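Local coordinates for periplasmic oligopeptide-binding protein (Burkholderia pseudomallei, PDB 3ZS6) that probably binds oligopeptides in the periplasm and delivers them to an ABC-type peptide transport system, at residues G243-S246 / K247-K251; E289-S293 / K294-A298. All coordinates share one frame; numbering follows the deposited sequence. Where two conformers were deposited one is given.

Interaction 1: G243-S246 / K247-K251; sequences GQIS and KQFGK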
ATOM      1  N   GLY A 243      22.949   9.363   8.880  1.00 34.36           N
ATOM      2  CA  GLY A 243      24.338   9.791   8.946  1.00 32.03           C
ATOM      3  C   GLY A 243      25.346   8.704   9.289  1.00 30.02           C
ATOM      4  O   GLY A 243      26.314   8.484   8.552  1.00 26.64           O
ATOM      5  N   GLN A 244      25.129   8.030  10.414  1.00 27.93           N
ATOM      6  CA  GLN A 244      26.058   7.015  10.877  1.00 27.79           C
ATOM      7  C   GLN A 244      25.963   5.781   9.992  1.00 24.04           C
ATOM      8  O   GLN A 244      26.962   5.126   9.725  1.00 24.01           O
ATOM      9  CB  GLN A 244      25.771   6.629  12.332  1.00 38.52           C
ATOM     10  CG  GLN A 244      24.515   5.780  12.510  1.00 56.50           C
ATOM     11  CD  GLN A 244      24.488   5.026  13.834  1.00 67.20           C
ATOM     12  OE1 GLN A 244      25.388   5.170  14.664  0.25 66.99           O
ATOM     13  NE2 GLN A 244      23.450   4.214  14.034  0.81 66.61           N
ATOM     14  N   ILE A 245      24.751   5.466   9.550  1.00 20.97           N
ATOM     15  CA  ILE A 245      24.525   4.294   8.716  1.00 22.20           C
ATOM     16  C   ILE A 245      25.210   4.427   7.361  1.00 23.74           C
ATOM     17  O   ILE A 245      25.827   3.481   6.867  1.00 20.02           O
ATOM     18  CB  ILE A 245      23.032   4.045   8.510  1.00 23.77           C
ATOM     19  CG1 ILE A 245      22.399   3.626   9.843  1.00 28.52           C
ATOM     20  CG2 ILE A 245      22.816   2.985   7.446  1.00 21.02           C
ATOM     21  CD1 ILE A 245      20.909   3.442   9.785  1.00 20.80           C
ATOM     22  N   SER A 246      25.103   5.612   6.771  1.00 18.53           N
ATOM     23  CA  SER A 246      25.728   5.884   5.485  1.00 23.64           C
ATOM     24  C   SER A 246      27.240   5.695   5.568  1.00 23.64           C
ATOM     25  O   SER A 246      27.870   5.141   4.657  1.00 20.66           O
ATOM     26  CB  SER A 246      25.394   7.310   5.043  1.00 29.64           C
ATOM     27  OG  SER A 246      26.082   7.649   3.855  1.00 36.31           O
ATOM     28  N   LYS A 247      27.818   6.150   6.673  1.00 17.62           N
ATOM     29  CA  LYS A 247      29.258   6.093   6.855  1.00 21.12           C
ATOM     30  C   LYS A 247      29.710   4.652   7.011  1.00 20.20           C
ATOM     31  O   LYS A 247      30.734   4.248   6.454  1.00 23.44           O
ATOM     32  CB  LYS A 247      29.667   6.902   8.088  1.00 28.87           C
ATOM     33  CG  LYS A 247      31.151   6.876   8.389  1.00 38.09           C
ATOM     34  CD  LYS A 247      31.397   7.125   9.871  1.00 50.54           C
ATOM     35  CE  LYS A 247      30.559   8.289  10.384  1.00 56.31           C
ATOM     36  NZ  LYS A 247      30.277   8.177  11.846  1.00 60.52           N
ATOM     37  N   GLN A 248      28.939   3.881   7.768  1.00 17.60           N
ATOM     38  CA  GLN A 248      29.293   2.494   8.056  1.00 21.74           C
ATOM     39  C   GLN A 248      28.999   1.522   6.912  1.00 24.02           C
ATOM     40  O   GLN A 248      29.768   0.594   6.678  1.00 21.63           O
ATOM     41  CB  GLN A 248      28.589   1.999   9.324  1.00 22.64           C
ATOM     42  CG  GLN A 248      28.955   0.550   9.693  1.00 28.90           C
ATOM     43  CD  GLN A 248      28.391   0.116  11.043  1.00 38.98           C
ATOM     44  OE1 GLN A 248      27.697   0.881  11.711  1.00 42.62           O
ATOM     45  NE2 GLN A 248      28.693  -1.115  11.448  1.00 37.39           N
ATOM     46  N   PHE A 249      27.888   1.720   6.211  1.00 20.98           N
ATOM     47  CA  PHE A 249      27.449   0.720   5.232  1.00 22.15           C
ATOM     48  C   PHE A 249      27.543   1.191   3.775  1.00 22.19           C
ATOM     49  O   PHE A 249      27.369   0.399   2.843  1.00 17.14           O
ATOM     50  CB  PHE A 249      26.027   0.240   5.564  1.00 21.16           C
ATOM     51  CG  PHE A 249      25.924  -0.468   6.889  1.00 24.62           C
ATOM     52  CD1 PHE A 249      26.350  -1.783   7.023  1.00 25.83           C
ATOM     53  CD2 PHE A 249      25.416   0.183   8.004  1.00 24.46           C
ATOM     54  CE1 PHE A 249      26.268  -2.435   8.243  1.00 29.17           C
ATOM     55  CE2 PHE A 249      25.328  -0.466   9.226  1.00 22.36           C
ATOM     56  CZ  PHE A 249      25.754  -1.778   9.344  1.00 25.05           C
ATOM     57  N   GLY A 250      27.807   2.480   3.595  1.00 18.90           N
ATOM     58  CA  GLY A 250      27.978   3.070   2.282  1.00 18.13           C
ATOM     59  C   GLY A 250      26.857   2.762   1.306  1.00 18.74           C
ATOM     60  O   GLY A 250      25.689   3.041   1.579  1.00 12.08           O
ATOM     61  N   LYS A 251      27.222   2.173   0.172  1.00 12.88           N
ATOM     62  CA  LYS A 251      26.287   1.944  -0.921  1.00 14.27           C
ATOM     63  C   LYS A 251      25.288   0.820  -0.663  1.00 13.06           C
ATOM     64  O   LYS A 251      24.350   0.641  -1.434  1.00 15.55           O
ATOM     65  CB  LYS A 251      27.041   1.718  -2.245  1.00 15.82           C
ATOM     66  CG  LYS A 251      27.817   2.955  -2.730  1.00 17.25           C
ATOM     67  CD  LYS A 251      28.534   2.675  -4.058  1.00 15.94           C
ATOM     68  CE  LYS A 251      29.681   3.654  -4.319  1.00 19.79           C
ATOM     69  NZ  LYS A 251      30.508   3.230  -5.499  1.00 23.67           N
TER
HETATM   70  O   HOH W   1      25.894   5.978   1.688  1.00 29.46           O

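Interaction 2: E289-S293 / K294-A298; sequences EILTS and KITQA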
ATOM      1  N   GLU A 289       8.770  20.621   8.451  1.00 18.20           N
ATOM      2  CA  GLU A 289      10.150  20.912   8.110  1.00 23.40           C
ATOM      3  C   GLU A 289      11.059  20.381   9.215  1.00 24.32           C
ATOM      4  O   GLU A 289      12.031  19.677   8.943  1.00 22.03           O
ATOM      5  CB  GLU A 289      10.352  22.418   7.909  1.00 29.83           C
ATOM      6  CG  GLU A 289      11.245  22.758   6.728  1.00 41.83           C
ATOM      7  CD  GLU A 289      12.631  22.150   6.849  1.00 52.12           C
ATOM      8  OE1 GLU A 289      13.149  22.069   7.983  0.33 52.66           O
ATOM      9  OE2 GLU A 289      13.203  21.751   5.810  0.57 55.28           O
ATOM     10  N   ILE A 290      10.719  20.708  10.459  1.00 22.87           N
ATOM     11  CA  ILE A 290      11.435  20.192  11.619  1.00 20.61           C
ATOM     12  C   ILE A 290      11.299  18.675  11.723  1.00 21.24           C
ATOM     13  O   ILE A 290      12.268  17.970  12.016  1.00 25.90           O
ATOM     14  CB  ILE A 290      10.929  20.854  12.919  1.00 23.10           C
ATOM     15  CG1 ILE A 290      11.284  22.346  12.934  1.00 28.41           C
ATOM     16  CG2 ILE A 290      11.521  20.169  14.132  1.00 23.56           C
ATOM     17  CD1 ILE A 290      10.657  23.104  14.083  1.00 31.70           C
ATOM     18  N   LEU A 291      10.090  18.178  11.477  1.00 19.19           N
ATOM     19  CA  LEU A 291       9.823  16.748  11.506  1.00 17.18           C
ATOM     20  C   LEU A 291      10.803  15.998  10.613  1.00 16.08           C
ATOM     21  O   LEU A 291      11.440  15.041  11.043  1.00 19.98           O
ATOM     22  CB  LEU A 291       8.375  16.462  11.076  1.00 14.53           C
ATOM     23  CG  LEU A 291       7.970  14.983  10.979  1.00 18.67           C
ATOM     24  CD1 LEU A 291       8.333  14.221  12.254  1.00 24.53           C
ATOM     25  CD2 LEU A 291       6.478  14.840  10.670  1.00 11.29           C
ATOM     26  N   THR A 292      10.937  16.450   9.371  1.00 21.18           N
ATOM     27  CA  THR A 292      11.766  15.747   8.399  1.00 15.03           C
ATOM     28  C   THR A 292      13.270  16.000   8.563  1.00 20.11           C
ATOM     29  O   THR A 292      14.078  15.070   8.460  1.00 18.13           O
ATOM     30  CB  THR A 292      11.340  16.052   6.951  1.00 16.76           C
ATOM     31  OG1 THR A 292      11.304  17.471   6.754  1.00 22.01           O
ATOM     32  CG2 THR A 292       9.956  15.467   6.668  1.00 14.03           C
ATOM     33  N   SER A 293      13.650  17.240   8.838  1.00 16.97           N
ATOM     34  CA  SER A 293      15.063  17.588   8.917  0.63 19.08           C
ATOM     35  C   SER A 293      15.706  17.128  10.222  1.00 25.00           C
ATOM     36  O   SER A 293      16.892  16.803  10.253  1.00 31.96           O
ATOM     37  CB  SER A 293      15.267  19.093   8.734  0.63 21.48           C
ATOM     38  OG  SER A 293      14.742  19.825   9.831  0.63 19.65           O
ATOM     39  N   LYS A 294      14.922  17.096  11.296  1.00 23.94           N
ATOM     40  CA  LYS A 294      15.469  16.813  12.622  1.00 24.42           C
ATOM     41  C   LYS A 294      15.076  15.468  13.230  1.00 28.32           C
ATOM     42  O   LYS A 294      15.791  14.938  14.083  1.00 24.58           O
ATOM     43  CB  LYS A 294      15.083  17.925  13.599  1.00 27.59           C
ATOM     44  CG  LYS A 294      15.587  19.310  13.205  1.00 38.85           C
ATOM     45  CD  LYS A 294      15.255  20.329  14.281  1.00 50.43           C
ATOM     46  CE  LYS A 294      15.636  21.748  13.868  1.00 56.33           C
ATOM     47  NZ  LYS A 294      15.157  22.762  14.858  1.00 55.53           N
ATOM     48  N   ILE A 295      13.934  14.925  12.823  1.00 23.58           N
ATOM     49  CA  ILE A 295      13.470  13.671  13.411  1.00 27.35           C
ATOM     50  C   ILE A 295      13.666  12.464  12.486  1.00 24.31           C
ATOM     51  O   ILE A 295      14.335  11.498  12.854  1.00 30.71           O
ATOM     52  CB  ILE A 295      11.996  13.753  13.847  1.00 29.89           C
ATOM     53  CG1 ILE A 295      11.760  15.005  14.696  1.00 39.11           C
ATOM     54  CG2 ILE A 295      11.608  12.511  14.621  1.00 26.29           C
ATOM     55  CD1 ILE A 295      12.603  15.060  15.941  1.00 42.03           C
ATOM     56  N   THR A 296      13.078  12.516  11.294  1.00 16.39           N
ATOM     57  CA  THR A 296      13.176  11.394  10.357  1.00 17.75           C
ATOM     58  C   THR A 296      14.558  11.341   9.693  1.00 22.44           C
ATOM     59  O   THR A 296      15.237  10.309   9.735  1.00 22.72           O
ATOM     60  CB  THR A 296      12.051  11.430   9.299  1.00 13.71           C
ATOM     61  OG1 THR A 296      12.223  12.561   8.438  1.00 17.54           O
ATOM     62  CG2 THR A 296      10.676  11.526   9.990  1.00 16.73           C
ATOM     63  N   GLN A 297      14.962  12.454   9.086  1.00 19.88           N
ATOM     64  CA  GLN A 297      16.334  12.645   8.591  1.00 23.66           C
ATOM     65  C   GLN A 297      16.774  11.682   7.491  1.00 27.38           C
ATOM     66  O   GLN A 297      17.976  11.497   7.255  1.00 23.20           O
ATOM     67  CB  GLN A 297      17.337  12.588   9.748  1.00 23.56           C
ATOM     68  CG  GLN A 297      17.065  13.614  10.834  1.00 32.44           C
ATOM     69  CD  GLN A 297      18.247  13.796  11.766  1.00 34.72           C
ATOM     70  OE1 GLN A 297      18.729  12.846  12.374  1.00 32.40           O
ATOM     71  NE2 GLN A 297      18.730  15.023  11.866  1.00 32.78           N
ATOM     72  N   ALA A 298      15.818  11.073   6.807  1.00 21.55           N
ATOM     73  CA  ALA A 298      16.170  10.134   5.757  1.00 26.41           C
ATOM     74  C   ALA A 298      15.765  10.657   4.379  1.00 30.42           C
ATOM     75  O   ALA A 298      15.551   9.881   3.450  1.00 34.01           O
ATOM     76  CB  ALA A 298      15.557   8.763   6.038  1.00 26.09           C
TER

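Interaction 1: G243-S246 / K247-K251
Ile245 and Phe249, one helical turn apart, meet obliquely on the inner side of the helix, where the methyl CG2 of Ile245 lies 3.9 Å from the ring carbon CD2 of Phe249. The same CD2 also approaches the backbone, 3.5 Å from Ile245 O, which sits at the ring edge near its plane. This placement follows from the first torsion of Phe249 (chi1 -63°), which sets CG next to its own backbone N and brings the ring back along the preceding turn. Against one face of the ring, offset toward the rim, rests the aliphatic part of Gln248, with CG 3.8 Å above the plane.

The backbone fixes this spacing. Phe249 N donates to Ile245 O at 2.8 Å, and Gln248 N to Gln244 O at 3.0 Å, while the bond from Lys247 N to Gly243 O is weak. The last of the series, Gly250 N to Ser246 O at 2.9 Å, comes in above the carbonyl plane, bent to 133° at the hydrogen. Gly250 itself has left helical geometry, its phi positive at 51°. A water hydrogen-bonds to Ser246 OG at 2.7 Å and donates a weak bond to Gly250 O, joining the final turn to the chain that leaves it.

Farther out, the Phe249 ring packs edge-to-face with Tyr226 and touches Leu223, both of helix 219-227, and Leu480 of strand 470-480. Ile245 is buried among Ile237, Pro238, Leu253 and Leu480, whereas Gln244, Lys247 and Gln248 are exposed. The whole is the C-terminal end of an amphipathic surface helix, terminated by a glycine of positive phi that turns the chain toward strand 253-258.

Interaction 2: E289-S293 / K294-A298
Leu291 and Ile295 make one apolar contact of this helix end: their side chains cross at about a right angle, with Leu291 CD1 4.0 Å from Ile295 CB. Beside them, the CG2 methyl of Ile290 meets the aliphatic stem of Lys294 at CD, 3.7 Å away, where the extended lysine chain runs back along the helix. Ile290 and Leu291 also touch Phe367 of helix 359-376, and Leu291, Thr292 and Thr296 pack on Phe473 of strand 470-480.

Among the backbone bonds, Lys294 N to Ile290 O (2.9 Å) keeps the ordinary alpha-helical spacing. The next carbonyl is shared: Leu291 O takes Thr296 N at 3.0 Å, nearly along the C=O axis, and Ile295 N at 3.1 Å from above the carbonyl plane. With Gln297 N reaching Thr292 O at 2.8 Å, two successive bonds join residues five apart, against four in the alpha-helix, so the helix widens into a pi-type turn before Gln297, with phi of 63°, ends it.

Side-chain polar groups add bonds to the helix and to the chain just beyond it. Gln297 NE2 donates to Ser293 O at 3.0 Å, the acceptor lying almost in the amide plane; CG beside the backbone N (chi1 -58°) folds the chain back over that carbonyl. Thr292 and Thr296 lie side by side, pointing the same way, yet their hydroxyls serve different partners: Thr292 OG1 bonds to Arg288 O one turn earlier, and Thr296 OG1 pairs with the carboxylate of Glu300, which also accepts Ala298 N.

Interactions 1 and 2 are both local contacts at the C-terminal ends of short helices, 242-249 and 288-296, in that order along the chain. Their centres lie 18 Å apart and their nearest atoms about 6 Å, without touching. They differ in how the helix stops: interaction 1 keeps alpha-helical bonding up to a glycine, while interaction 2 widens first and ends at Gln297. Strand 470-480 links them, Phe473 packing on the second helix and Leu480 on the first; Thr296 also bonds through its backbone to Gly240, just ahead of helix 242-249. Interaction 1 is a surface contact, its centre 28 Å from that of the chain; interaction 2, at 23 Å, is partly buried.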